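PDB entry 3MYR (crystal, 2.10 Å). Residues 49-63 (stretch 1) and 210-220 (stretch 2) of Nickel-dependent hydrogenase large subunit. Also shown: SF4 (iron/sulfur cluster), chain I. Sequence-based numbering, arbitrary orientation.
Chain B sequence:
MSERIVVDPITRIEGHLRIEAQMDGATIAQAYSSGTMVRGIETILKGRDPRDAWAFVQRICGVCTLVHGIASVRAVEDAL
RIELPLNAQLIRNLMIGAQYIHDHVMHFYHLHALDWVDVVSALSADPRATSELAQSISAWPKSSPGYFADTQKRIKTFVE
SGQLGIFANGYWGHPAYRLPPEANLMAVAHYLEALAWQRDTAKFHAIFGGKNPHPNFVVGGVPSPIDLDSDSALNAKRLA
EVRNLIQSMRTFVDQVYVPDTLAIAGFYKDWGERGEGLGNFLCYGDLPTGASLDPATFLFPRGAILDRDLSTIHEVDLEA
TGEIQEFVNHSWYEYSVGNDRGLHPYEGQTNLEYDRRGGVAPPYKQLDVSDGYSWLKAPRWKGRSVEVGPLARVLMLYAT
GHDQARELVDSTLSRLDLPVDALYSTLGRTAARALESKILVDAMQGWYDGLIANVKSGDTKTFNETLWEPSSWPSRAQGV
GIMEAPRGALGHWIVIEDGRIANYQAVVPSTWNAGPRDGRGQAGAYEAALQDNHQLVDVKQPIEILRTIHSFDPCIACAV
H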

ATOM      1  N   ASP B  49       2.350  22.494  -8.963  1.00 23.81           N
ATOM      2  CA  ASP B  49       2.477  23.181  -7.697  1.00 22.36           C
ATOM      3  C   ASP B  49       2.975  22.233  -6.595  1.00 21.72           C
ATOM      4  O   ASP B  49       2.358  21.206  -6.371  1.00 24.15           O
ATOM      5  CB  ASP B  49       1.133  23.750  -7.289  1.00 20.88           C
ATOM      6  CG  ASP B  49       1.264  24.799  -6.132  1.00 25.86           C
ATOM      7  OD1 ASP B  49       1.932  24.534  -5.090  1.00 21.05           O
ATOM      8  OD2 ASP B  49       0.789  25.932  -6.321  1.00 32.57           O
ATOM      9  N   PRO B  50       4.103  22.543  -5.918  1.00 21.94           N
ATOM     10  CA  PRO B  50       4.630  21.704  -4.797  1.00 20.55           C
ATOM     11  C   PRO B  50       3.595  21.475  -3.713  1.00 20.11           C
ATOM     12  O   PRO B  50       3.654  20.414  -3.059  1.00 21.00           O
ATOM     13  CB  PRO B  50       5.749  22.578  -4.174  1.00 21.19           C
ATOM     14  CG  PRO B  50       6.284  23.337  -5.480  1.00 21.17           C
ATOM     15  CD  PRO B  50       4.988  23.707  -6.194  1.00 21.91           C
ATOM     16  N   ARG B  51       2.645  22.392  -3.517  1.00 19.32           N
ATOM     17  CA  ARG B  51       1.631  22.139  -2.461  1.00 20.00           C
ATOM     18  C   ARG B  51       0.720  20.976  -2.902  1.00 20.16           C
ATOM     19  O   ARG B  51       0.096  20.367  -2.040  1.00 19.77           O
ATOM     20  CB  ARG B  51       0.808  23.383  -2.152  1.00 20.18           C
ATOM     21  CG  ARG B  51       1.722  24.463  -1.499  1.00 20.35           C
ATOM     22  CD  ARG B  51       0.962  25.755  -1.444  1.00 19.60           C
ATOM     23  NE  ARG B  51       0.561  26.193  -2.766  1.00 21.31           N
ATOM     24  CZ  ARG B  51      -0.365  27.134  -3.005  1.00 24.31           C
ATOM     25  NH1 ARG B  51      -0.912  27.823  -2.001  1.00 20.30           N
ATOM     26  NH2 ARG B  51      -0.651  27.467  -4.259  1.00 20.60           N
ATOM     27  N   ASP B  52       0.584  20.749  -4.218  1.00 18.52           N
ATOM     28  CA  ASP B  52      -0.300  19.639  -4.721  1.00 20.37           C
ATOM     29  C   ASP B  52       0.434  18.281  -4.751  1.00 20.71           C
ATOM     30  O   ASP B  52      -0.224  17.255  -4.953  1.00 20.74           O
ATOM     31  CB  ASP B  52      -0.730  19.875  -6.191  1.00 21.64           C
ATOM     32  CG  ASP B  52      -1.637  21.110  -6.397  1.00 26.04           C
ATOM     33  OD1 ASP B  52      -1.896  21.832  -5.427  1.00 24.82           O
ATOM     34  OD2 ASP B  52      -2.069  21.352  -7.571  1.00 29.11           O
ATOM     35  N   ALA B  53       1.779  18.272  -4.728  1.00 19.87           N
ATOM     36  CA  ALA B  53       2.516  17.032  -4.950  1.00 20.73           C
ATOM     37  C   ALA B  53       1.989  15.854  -4.078  1.00 18.65           C
ATOM     38  O   ALA B  53       1.835  14.742  -4.580  1.00 19.62           O
ATOM     39  CB  ALA B  53       4.024  17.241  -4.770  1.00 20.69           C
ATOM     40  N   TRP B  54       1.688  16.107  -2.810  1.00 18.58           N
ATOM     41  CA  TRP B  54       1.360  15.039  -1.902  1.00 16.99           C
ATOM     42  C   TRP B  54       0.205  14.230  -2.440  1.00 17.90           C
ATOM     43  O   TRP B  54       0.182  13.011  -2.231  1.00 16.43           O
ATOM     44  CB  TRP B  54       1.076  15.472  -0.468  1.00 14.24           C
ATOM     45  CG  TRP B  54      -0.221  16.231  -0.389  1.00 20.01           C
ATOM     46  CD1 TRP B  54      -0.374  17.607  -0.456  1.00 20.12           C
ATOM     47  CD2 TRP B  54      -1.542  15.699  -0.261  1.00 17.50           C
ATOM     48  NE1 TRP B  54      -1.690  17.937  -0.395  1.00 17.92           N
ATOM     49  CE2 TRP B  54      -2.439  16.809  -0.275  1.00 18.60           C
ATOM     50  CE3 TRP B  54      -2.075  14.386  -0.208  1.00 18.11           C
ATOM     51  CZ2 TRP B  54      -3.855  16.661  -0.197  1.00 19.28           C
ATOM     52  CZ3 TRP B  54      -3.509  14.237  -0.131  1.00 16.34           C
ATOM     53  CH2 TRP B  54      -4.361  15.360  -0.145  1.00 18.41           C
ATOM     54  N   ALA B  55      -0.778  14.892  -3.057  1.00 17.16           N
ATOM     55  CA  ALA B  55      -1.984  14.194  -3.550  1.00 16.37           C
ATOM     56  C   ALA B  55      -1.685  13.293  -4.738  1.00 18.54           C
ATOM     57  O   ALA B  55      -2.237  12.201  -4.827  1.00 18.89           O
ATOM     58  CB  ALA B  55      -3.068  15.212  -3.956  1.00 15.11           C
ATOM     59  N   PHE B  56      -0.767  13.728  -5.627  1.00 19.45           N
ATOM     60  CA  PHE B  56      -0.246  12.842  -6.697  1.00 18.20           C
ATOM     61  C   PHE B  56       0.572  11.681  -6.144  1.00 19.80           C
ATOM     62  O   PHE B  56       0.340  10.518  -6.510  1.00 18.36           O
ATOM     63  CB  PHE B  56       0.655  13.625  -7.691  1.00 16.62           C
ATOM     64  CG  PHE B  56      -0.085  14.610  -8.549  1.00 19.54           C
ATOM     65  CD1 PHE B  56      -0.551  15.838  -8.010  1.00 16.32           C
ATOM     66  CD2 PHE B  56      -0.317  14.322  -9.918  1.00 18.67           C
ATOM     67  CE1 PHE B  56      -1.268  16.741  -8.781  1.00 17.44           C
ATOM     68  CE2 PHE B  56      -1.035  15.247 -10.754  1.00 19.49           C
ATOM     69  CZ  PHE B  56      -1.513  16.479 -10.187  1.00 15.20           C
ATOM     70  N   VAL B  57       1.576  11.948  -5.306  1.00 17.29           N
ATOM     71  CA  VAL B  57       2.459  10.837  -4.934  1.00 18.89           C
ATOM     72  C   VAL B  57       1.834   9.911  -3.869  1.00 20.23           C
ATOM     73  O   VAL B  57       2.202   8.749  -3.749  1.00 20.11           O
ATOM     74  CB  VAL B  57       3.842  11.290  -4.478  1.00 18.81           C
ATOM     75  CG1 VAL B  57       4.512  12.006  -5.634  1.00 21.54           C
ATOM     76  CG2 VAL B  57       3.734  12.281  -3.271  1.00 18.77           C
ATOM     77  N   GLN B  58       0.830  10.377  -3.153  1.00 18.07           N
ATOM     78  CA  GLN B  58       0.123   9.418  -2.354  1.00 18.62           C
ATOM     79  C   GLN B  58      -0.401   8.248  -3.200  1.00 17.70           C
ATOM     80  O   GLN B  58      -0.408   7.084  -2.737  1.00 18.38           O
ATOM     81  CB  GLN B  58      -1.015  10.060  -1.566  1.00 20.01           C
ATOM     82  CG  GLN B  58      -1.573   9.019  -0.548  1.00 18.72           C
ATOM     83  CD  GLN B  58      -2.568   9.587   0.459  1.00 27.12           C
ATOM     84  OE1 GLN B  58      -3.363  10.517   0.168  1.00 26.44           O
ATOM     85  NE2 GLN B  58      -2.569   8.993   1.625  1.00 20.58           N
ATOM     86  N   ARG B  59      -0.850   8.559  -4.415  1.00 19.03           N
ATOM     87  CA  ARG B  59      -1.366   7.560  -5.359  1.00 18.10           C
ATOM     88  C   ARG B  59      -0.261   6.729  -6.018  1.00 18.81           C
ATOM     89  O   ARG B  59      -0.552   5.864  -6.836  1.00 19.78           O
ATOM     90  CB  ARG B  59      -2.282   8.213  -6.426  1.00 18.62           C
ATOM     91  CG  ARG B  59      -3.749   8.330  -5.936  1.00 16.51           C
ATOM     92  CD  ARG B  59      -3.910   9.276  -4.686  1.00 13.40           C
ATOM     93  NE  ARG B  59      -5.317   9.639  -4.513  1.00 16.47           N
ATOM     94  CZ  ARG B  59      -5.751  10.582  -3.684  1.00 18.00           C
ATOM     95  NH1 ARG B  59      -4.863  11.408  -3.114  1.00 15.51           N
ATOM     96  NH2 ARG B  59      -7.074  10.725  -3.445  1.00 16.68           N
ATOM     97  N   ILE B  60       0.984   6.924  -5.612  1.00 17.81           N
ATOM     98  CA  ILE B  60       1.972   5.874  -5.862  1.00 18.62           C
ATOM     99  C   ILE B  60       1.449   4.541  -5.342  1.00 19.63           C
ATOM    100  O   ILE B  60       1.661   3.488  -5.956  1.00 19.22           O
ATOM    101  CB  ILE B  60       3.347   6.243  -5.218  1.00 18.43           C
ATOM    102  CG1 ILE B  60       3.964   7.332  -6.128  1.00 16.24           C
ATOM    103  CG2 ILE B  60       4.263   4.961  -5.098  1.00 16.80           C
ATOM    104  CD1 ILE B  60       5.315   7.977  -5.478  1.00 15.90           C
ATOM    105  N   CYS B  61       0.777   4.555  -4.190  1.00 19.35           N
ATOM    106  CA  CYS B  61       0.416   3.266  -3.610  1.00 20.17           C
ATOM    107  C   CYS B  61      -0.657   3.383  -2.573  1.00 19.18           C
ATOM    108  O   CYS B  61      -0.580   4.227  -1.713  1.00 19.53           O
ATOM    109  CB  CYS B  61       1.633   2.533  -3.035  1.00 22.07           C
ATOM    110  SG  CYS B  61       1.186   0.809  -2.596  1.00 23.91           S
ATOM    111  N   GLY B  62      -1.688   2.559  -2.695  1.00 18.33           N
ATOM    112  CA  GLY B  62      -2.765   2.596  -1.743  1.00 18.61           C
ATOM    113  C   GLY B  62      -2.695   1.528  -0.660  1.00 19.75           C
ATOM    114  O   GLY B  62      -3.600   1.436   0.192  1.00 21.25           O
ATOM    115  N   VAL B  63      -1.651   0.695  -0.661  1.00 21.60           N
ATOM    116  CA  VAL B  63      -1.466  -0.267   0.454  1.00 18.68           C
ATOM    117  C   VAL B  63      -0.697   0.477   1.540  1.00 20.39           C
ATOM    118  O   VAL B  63      -1.191   0.608   2.655  1.00 20.54           O
ATOM    119  CB  VAL B  63      -0.656  -1.513   0.039  1.00 21.90           C
ATOM    120  CG1 VAL B  63      -0.377  -2.407   1.300  1.00 19.76           C
ATOM    121  CG2 VAL B  63      -1.469  -2.272  -0.932  1.00 17.21           C
ATOM    122  N   GLY B 210     -10.165  12.248   6.694  1.00 17.18           N
ATOM    123  CA  GLY B 210     -11.346  12.307   5.818  1.00 16.40           C
ATOM    124  C   GLY B 210     -11.708  10.968   5.179  1.00 17.80           C
ATOM    125  O   GLY B 210     -12.866  10.721   4.918  1.00 17.44           O
ATOM    126  N   LYS B 211     -10.718  10.080   4.961  1.00 17.58           N
ATOM    127  CA  LYS B 211     -11.014   8.845   4.244  1.00 16.15           C
ATOM    128  C   LYS B 211      -9.867   7.915   4.337  1.00 15.97           C
ATOM    129  O   LYS B 211      -8.745   8.343   4.531  1.00 17.53           O
ATOM    130  CB  LYS B 211     -11.317   9.116   2.758  1.00 15.05           C
ATOM    131  CG  LYS B 211     -10.239   9.915   2.108  1.00 15.95           C
ATOM    132  CD  LYS B 211     -10.626  10.336   0.712  1.00 19.59           C
ATOM    133  CE  LYS B 211     -10.285   9.182  -0.247  1.00 22.80           C
ATOM    134  NZ  LYS B 211      -9.813   9.613  -1.535  1.00 28.04           N
ATOM    135  N   ASN B 212     -10.135   6.631   4.113  1.00 16.61           N
ATOM    136  CA  ASN B 212      -9.054   5.652   3.965  1.00 18.79           C
ATOM    137  C   ASN B 212      -9.602   4.573   3.047  1.00 17.30           C
ATOM    138  O   ASN B 212     -10.661   4.063   3.335  1.00 17.67           O
ATOM    139  CB  ASN B 212      -8.690   5.003   5.360  1.00 16.91           C
ATOM    140  CG  ASN B 212      -7.610   3.876   5.223  1.00 23.97           C
ATOM    141  OD1 ASN B 212      -6.432   4.007   5.667  1.00 25.44           O
ATOM    142  ND2 ASN B 212      -7.987   2.810   4.584  1.00 16.33           N
ATOM    143  N   PRO B 213      -8.884   4.217   1.978  1.00 17.82           N
ATOM    144  CA  PRO B 213      -7.523   4.718   1.662  1.00 17.71           C
ATOM    145  C   PRO B 213      -7.420   6.211   1.231  1.00 18.00           C
ATOM    146  O   PRO B 213      -8.424   6.857   0.868  1.00 16.06           O
ATOM    147  CB  PRO B 213      -7.066   3.804   0.489  1.00 16.60           C
ATOM    148  CG  PRO B 213      -7.993   2.492   0.622  1.00 14.10           C
ATOM    149  CD  PRO B 213      -9.300   3.157   1.025  1.00 18.23           C
ATOM    150  N   HIS B 214      -6.172   6.684   1.201  1.00 15.38           N
ATOM    151  CA  HIS B 214      -5.806   7.956   0.702  1.00 17.22           C
ATOM    152  C   HIS B 214      -6.314   9.163   1.505  1.00 17.28           C
ATOM    153  O   HIS B 214      -6.950  10.065   0.953  1.00 16.74           O
ATOM    154  CB  HIS B 214      -6.092   7.997  -0.831  1.00 15.78           C
ATOM    155  CG  HIS B 214      -5.143   7.134  -1.613  1.00 17.75           C
ATOM    156  ND1 HIS B 214      -5.408   6.635  -2.870  1.00 17.26           N
ATOM    157  CD2 HIS B 214      -3.943   6.620  -1.255  1.00 12.99           C
ATOM    158  CE1 HIS B 214      -4.401   5.881  -3.269  1.00 14.54           C
ATOM    159  NE2 HIS B 214      -3.482   5.886  -2.313  1.00 17.61           N
ATOM    160  N   PRO B 215      -5.968   9.238   2.795  1.00 17.51           N
ATOM    161  CA  PRO B 215      -6.383  10.437   3.525  1.00 15.41           C
ATOM    162  C   PRO B 215      -5.729  11.732   2.983  1.00 18.56           C
ATOM    163  O   PRO B 215      -4.725  11.691   2.212  1.00 16.96           O
ATOM    164  CB  PRO B 215      -5.928  10.149   4.978  1.00 17.41           C
ATOM    165  CG  PRO B 215      -4.744   9.211   4.784  1.00 17.29           C
ATOM    166  CD  PRO B 215      -5.227   8.289   3.640  1.00 15.78           C
ATOM    167  N   ASN B 216      -6.241  12.879   3.442  1.00 16.89           N
ATOM    168  CA  ASN B 216      -5.686  14.197   3.008  1.00 18.00           C
ATOM    169  C   ASN B 216      -4.584  14.739   3.915  1.00 18.72           C
ATOM    170  O   ASN B 216      -4.594  14.497   5.132  1.00 17.68           O
ATOM    171  CB  ASN B 216      -6.850  15.220   2.868  1.00 17.13           C
ATOM    172  CG  ASN B 216      -7.876  14.735   1.819  1.00 21.70           C
ATOM    173  OD1 ASN B 216      -8.994  14.353   2.165  1.00 22.88           O
ATOM    174  ND2 ASN B 216      -7.429  14.595   0.588  1.00 14.63           N
ATOM    175  N   PHE B 217      -3.694  15.528   3.319  1.00 20.28           N
ATOM    176  CA  PHE B 217      -2.576  16.129   4.040  1.00 20.14           C
ATOM    177  C   PHE B 217      -2.478  17.568   3.607  1.00 20.51           C
ATOM    178  O   PHE B 217      -3.112  17.945   2.669  1.00 17.21           O
ATOM    179  CB  PHE B 217      -1.255  15.411   3.731  1.00 19.42           C
ATOM    180  CG  PHE B 217      -1.251  14.014   4.199  1.00 23.97           C
ATOM    181  CD1 PHE B 217      -0.909  13.722   5.513  1.00 25.28           C
ATOM    182  CD2 PHE B 217      -1.782  13.003   3.371  1.00 20.47           C
ATOM    183  CE1 PHE B 217      -1.091  12.418   5.996  1.00 29.37           C
ATOM    184  CE2 PHE B 217      -1.890  11.696   3.792  1.00 26.03           C
ATOM    185  CZ  PHE B 217      -1.555  11.383   5.114  1.00 28.03           C
ATOM    186  N   VAL B 218      -1.805  18.417   4.376  1.00 20.26           N
ATOM    187  CA  VAL B 218      -1.433  19.711   3.806  1.00 21.87           C
ATOM    188  C   VAL B 218      -0.002  20.065   4.162  1.00 22.05           C
ATOM    189  O   VAL B 218       0.491  19.744   5.275  1.00 20.22           O
ATOM    190  CB  VAL B 218      -2.274  20.923   4.291  1.00 23.71           C
ATOM    191  CG1 VAL B 218      -3.482  20.988   3.583  1.00 29.60           C
ATOM    192  CG2 VAL B 218      -2.528  20.843   5.786  1.00 18.40           C
ATOM    193  N   VAL B 219       0.612  20.850   3.279  1.00 21.74           N
ATOM    194  CA  VAL B 219       1.939  21.332   3.565  1.00 20.66           C
ATOM    195  C   VAL B 219       1.835  22.372   4.693  1.00 21.91           C
ATOM    196  O   VAL B 219       1.128  23.369   4.532  1.00 19.92           O
ATOM    197  CB  VAL B 219       2.509  22.082   2.337  1.00 21.00           C
ATOM    198  CG1 VAL B 219       3.822  22.864   2.806  1.00 18.31           C
ATOM    199  CG2 VAL B 219       2.787  21.071   1.249  1.00 17.32           C
ATOM    200  N   GLY B 220       2.593  22.195   5.769  1.00 21.41           N
ATOM    201  CA  GLY B 220       2.512  23.157   6.849  1.00 22.23           C
ATOM    202  C   GLY B 220       1.679  22.716   8.042  1.00 22.02           C
ATOM    203  O   GLY B 220       1.607  23.431   9.038  1.00 22.71           O
TER
HETATM  204 FE1  SF4 I2001      -6.784   6.109  -7.298  1.00 15.82          FE
HETATM  205 FE2  SF4 I2001      -7.789   3.519  -7.564  0.50 17.11          FE
HETATM  206 FE3  SF4 I2001      -6.301   4.725  -9.640  1.00 21.70          FE
HETATM  207 FE4  SF4 I2001      -5.258   3.905  -6.962  1.00 19.46          FE
HETATM  208  S1  SF4 I2001      -6.027   2.533  -8.815  0.50 18.18           S
HETATM  209  S2  SF4 I2001      -4.774   5.660  -8.276  1.00 18.21           S
HETATM  210  S3  SF4 I2001      -6.989   4.626  -5.665  1.00 16.72           S
HETATM  211  S4  SF4 I2001      -8.290   5.425  -8.834  1.00 21.00           S
HETATM  212  O   HOH W   1      -0.639  21.081   0.678  1.00 11.80           O
HETATM  213  O   HOH W   2      -9.432  11.831  -2.468  1.00 14.64           O
HETATM  214  O   HOH W   3      -6.530  12.214  -0.813  1.00 15.15           O

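The contact between residues 49-63 and 210-220 is a compact, buried packing of a short helix and its flanking turns against an irregular strand-free segment, held mainly by aromatic and CH-pi contacts around W54 and H214, with a weak direct hydrogen bond from H214 and several bridging waters. The two stretches bury 614 Å² between them, and H214 and W54 contribute the largest shares.

W54 lies on the helix with its CA-to-CB bond pointing toward the second stretch, and its indole packs against F217 over one face and meets N216 at its edge, with W54 CZ3 3.7 Å from P215 O. Over one face of the ring sits the backbone of F217, whose CB lies 4.3 Å from the centroid of the W54 six-membered ring and only 21° off its normal, a CH-pi contact. The F217 ring then turns its edge toward the same indole, in an offset edge-to-face arrangement with planes at 75° and centroids 5.8 Å apart; W54 CE3 and F217 CD2 approach to 3.8 Å. Although W54 NE1 is 3.4 Å from F217 O, the angle is too poor for a hydrogen bond, and NE1 is satisfied elsewhere in the structure. The indole therefore serves here as a packing surface. One turn further along the helix, Q58 also points toward the second stretch, filling the space beside H214, P215 and F217, with its CG 3.4 Å from H214 CD2.

H214, which adopts positive phi and psi (67°/58°) just after a proline preceded by a cis peptide bond, directs its imidazole into the turn that follows the helix. At the ring edge, H214 NE2 donates a weak hydrogen bond to C61 O, long at 3.4 Å but nearly straight at 162°. G62 lies close by, its CA 3.4 Å from H214 NE2. R59 covers one face of the imidazole: its CD is 3.8 Å from the ring centroid and 22° off the normal. Both residues also reach the iron/sulfur cluster, with R59 CG 3.7 Å from SF4 S2 and H214 CE1 3.7 Å from SF4 S3.

The R59 side chain leaves its backbone sideways, but its end comes nearer to the second stretch. R59 NH1 donates to A55 O (3.2 Å) within its own stretch and to water 3 (3.0 Å), which in turn donates to H214 O (2.8 Å). R59 NH2 lies 3.5 Å from K211 NZ, a close approach of like charges; water 2 accepts from both, weakly from R59 NH2 at 2.8 Å and at a short 2.4 Å from K211 NZ.

At the other end, V219 CG2 packs 4.0 Å from R51 CA, while water 1 joins the backbones by donating to R51 O and accepting from V219 N, each at 2.9 Å. The R51 side chain leads away, into a salt bridge with D49 (NH2 to OD2, 2.9 Å).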